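Monosaccharide-transporting ATPase (Actinobacillus succinogenes, PDB 5DTE) probably serves as the periplasmic sugar-binding component of an ABC transporter, and holds D-allose in the cleft between its two lobes. Local coordinates at residues G167-N170 / G171-K175. Residues are numbered along the deposited sequence; the frame is centred on the assembly and turned at random.
Sequences GVDN and GEQRK. With ALL (beta-D-allopyranose), chain E.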
ATOM      1  N   GLY A 167       6.708  -0.852  11.535  1.00 47.44           N
ATOM      2  CA  GLY A 167       5.486  -0.962  12.306  1.00 46.46           C
ATOM      3  C   GLY A 167       4.219  -1.126  11.494  1.00 39.36           C
ATOM      4  O   GLY A 167       3.416  -1.995  11.810  1.00 41.76           O
ATOM      5  N   VAL A 168       4.033  -0.298  10.466  1.00 35.77           N
ATOM      6  CA  VAL A 168       2.824  -0.362   9.638  1.00 46.08           C
ATOM      7  C   VAL A 168       2.587  -1.755   9.070  1.00 45.91           C
ATOM      8  O   VAL A 168       3.472  -2.348   8.462  1.00 48.11           O
ATOM      9  CB  VAL A 168       2.869   0.634   8.462  1.00 43.63           C
ATOM     10  CG1 VAL A 168       2.013   0.129   7.296  1.00 37.53           C
ATOM     11  CG2 VAL A 168       2.400   2.010   8.913  1.00 48.43           C
ATOM     12  N   ASP A 169       1.377  -2.256   9.277  1.00 43.22           N
ATOM     13  CA  ASP A 169       1.012  -3.609   8.890  1.00 39.58           C
ATOM     14  C   ASP A 169       1.318  -3.922   7.433  1.00 27.50           C
ATOM     15  O   ASP A 169       1.911  -4.956   7.134  1.00 26.50           O
ATOM     16  CB  ASP A 169      -0.472  -3.842   9.155  1.00 46.92           C
ATOM     17  CG  ASP A 169      -0.833  -5.303   9.165  1.00 56.45           C
ATOM     18  OD1 ASP A 169      -0.505  -5.976  10.163  1.00 61.06           O
ATOM     19  OD2 ASP A 169      -1.444  -5.775   8.179  1.00 61.93           O
ATOM     20  N   ASN A 170       0.916  -3.034   6.531  1.00 26.17           N
ATOM     21  CA  ASN A 170       1.076  -3.296   5.102  1.00 28.61           C
ATOM     22  C   ASN A 170       2.537  -3.542   4.734  1.00 32.80           C
ATOM     23  O   ASN A 170       2.851  -4.408   3.910  1.00 35.80           O
ATOM     24  CB  ASN A 170       0.514  -2.144   4.275  1.00 25.32           C
ATOM     25  CG  ASN A 170      -0.971  -1.980   4.458  1.00 27.97           C
ATOM     26  OD1 ASN A 170      -1.527  -2.317   5.509  1.00 39.89           O
ATOM     27  ND2 ASN A 170      -1.632  -1.467   3.435  1.00 18.55           N
ATOM     28  N   GLY A 171       3.435  -2.798   5.367  1.00 26.60           N
ATOM     29  CA  GLY A 171       4.855  -2.954   5.101  1.00 20.50           C
ATOM     30  C   GLY A 171       5.393  -4.285   5.583  1.00 15.04           C
ATOM     31  O   GLY A 171       5.973  -5.029   4.801  1.00 17.46           O
ATOM     32  N   GLU A 172       5.196  -4.573   6.870  1.00 18.66           N
ATOM     33  CA  GLU A 172       5.613  -5.835   7.482  1.00 19.86           C
ATOM     34  C   GLU A 172       4.974  -7.040   6.787  1.00 14.54           C
ATOM     35  O   GLU A 172       5.662  -8.007   6.500  1.00 10.19           O
ATOM     36  CB  GLU A 172       5.277  -5.853   8.991  1.00 27.11           C
ATOM     37  CG  GLU A 172       5.785  -4.623   9.804  1.00 45.65           C
ATOM     38  CD  GLU A 172       7.256  -4.707  10.281  1.00 37.95           C
ATOM     39  OE1 GLU A 172       7.873  -5.790  10.182  1.00 35.86           O
ATOM     40  OE2 GLU A 172       7.793  -3.676  10.764  1.00 32.45           O
ATOM     41  N   GLN A 173       3.673  -6.975   6.498  1.00 19.51           N
ATOM     42  CA  GLN A 173       2.994  -8.047   5.747  1.00 21.13           C
ATOM     43  C   GLN A 173       3.712  -8.378   4.427  1.00 21.33           C
ATOM     44  O   GLN A 173       3.961  -9.550   4.127  1.00 26.50           O
ATOM     45  CB  GLN A 173       1.536  -7.683   5.452  1.00  9.33           C
ATOM     46  CG  GLN A 173       0.585  -7.747   6.641  1.00 28.77           C
ATOM     47  CD  GLN A 173       0.602  -9.090   7.357  1.00 43.99           C
ATOM     48  OE1 GLN A 173       0.486 -10.144   6.732  1.00 53.88           O
ATOM     49  NE2 GLN A 173       0.742  -9.056   8.679  1.00 52.06           N
ATOM     50  N   ARG A 174       4.051  -7.354   3.646  1.00 11.41           N
ATOM     51  CA  ARG A 174       4.754  -7.567   2.381  1.00 19.49           C
ATOM     52  C   ARG A 174       6.144  -8.196   2.591  1.00 24.20           C
ATOM     53  O   ARG A 174       6.582  -9.044   1.796  1.00 10.97           O
ATOM     54  CB  ARG A 174       4.863  -6.244   1.606  1.00 19.83           C
ATOM     55  CG  ARG A 174       3.511  -5.738   1.136  1.00 19.98           C
ATOM     56  CD  ARG A 174       3.520  -4.285   0.743  1.00 17.78           C
ATOM     57  NE  ARG A 174       2.162  -3.746   0.692  1.00 23.40           N
ATOM     58  CZ  ARG A 174       1.874  -2.471   0.439  1.00 26.73           C
ATOM     59  NH1 ARG A 174       2.857  -1.612   0.187  1.00 20.98           N
ATOM     60  NH2 ARG A 174       0.609  -2.056   0.416  1.00 28.31           N
ATOM     61  N   LYS A 175       6.817  -7.781   3.666  1.00 21.35           N
ATOM     62  CA  LYS A 175       8.090  -8.365   4.082  1.00 16.92           C
ATOM     63  C   LYS A 175       7.920  -9.861   4.390  1.00 34.01           C
ATOM     64  O   LYS A 175       8.589 -10.706   3.775  1.00 44.76           O
ATOM     65  CB  LYS A 175       8.641  -7.617   5.305  1.00 19.58           C
ATOM     66  CG  LYS A 175       9.968  -8.135   5.883  1.00 29.24           C
ATOM     67  CD  LYS A 175      10.056  -7.913   7.410  1.00 33.84           C
ATOM     68  CE  LYS A 175      11.373  -7.255   7.806  1.00 36.54           C
ATOM     69  NZ  LYS A 175      12.561  -7.892   7.138  1.00 34.43           N
TER
HETATM   70  C1  ALL E 401       0.773   1.600   1.960  1.00 29.89           C
HETATM   71  C2  ALL E 401      -0.010   1.501   0.665  1.00 25.89           C
HETATM   72  C3  ALL E 401       0.795   1.898  -0.515  1.00 26.39           C
HETATM   73  C4  ALL E 401       1.541   3.178  -0.298  1.00 25.12           C
HETATM   74  C5  ALL E 401       2.405   3.017   0.941  1.00 12.81           C
HETATM   75  C6  ALL E 401       3.355   4.148   1.167  1.00  6.27           C
HETATM   76  O1  ALL E 401      -0.047   1.457   3.054  1.00 45.94           O
HETATM   77  O2  ALL E 401      -0.402   0.121   0.497  1.00 25.04           O
HETATM   78  O3  ALL E 401       1.779   0.851  -0.784  1.00 13.47           O
HETATM   79  O4  ALL E 401       2.353   3.477  -1.444  1.00 29.68           O
HETATM   80  O5  ALL E 401       1.500   2.899   2.077  1.00 13.34           O
HETATM   81  O6  ALL E 401       2.633   5.283   1.595  1.00  7.11           O
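Arg174 and Asn170, one turn apart at the start of helix 169-182, bring their side chains together beside the bound beta-D-allopyranose. CB of Asn170 lies 3.7 Å above one face of the Arg174 guanidinium, toward its rim, while O3 of the sugar sits at the edge, in plane. Arg174 reaches that far because its chain runs extended from CG to NE. Its NH1 donates to ALL O3 at 2.9 Å; the approach of NH2 to ALL O2 is modelled too short to be judged. NH1 also donates to Ala223 O and NH2 to Asn138 OD1. Asn170 gives its amide ND2 to Asp116 O. The helix follows strand 157-163 in a beta-alpha-beta unit of a periplasmic binding protein lobe, and its first turn faces the sugar cleft. Backbone bonds build that turn: Val168 O, of the N-cap residue, accepts from Glu172 N at 3.2 Å, and Asp169 O takes Gln173 N at 2.8 Å. Away from the sugar, Glu172 bends at chi2 (-84°) and turns its carboxylate back over the helix start, where the anti lone pair of OE2 receives Gly167 N at 3.1 Å. CG of Gln173 packs against OD2 of Asp169, the carboxylate and amide planes 23° apart.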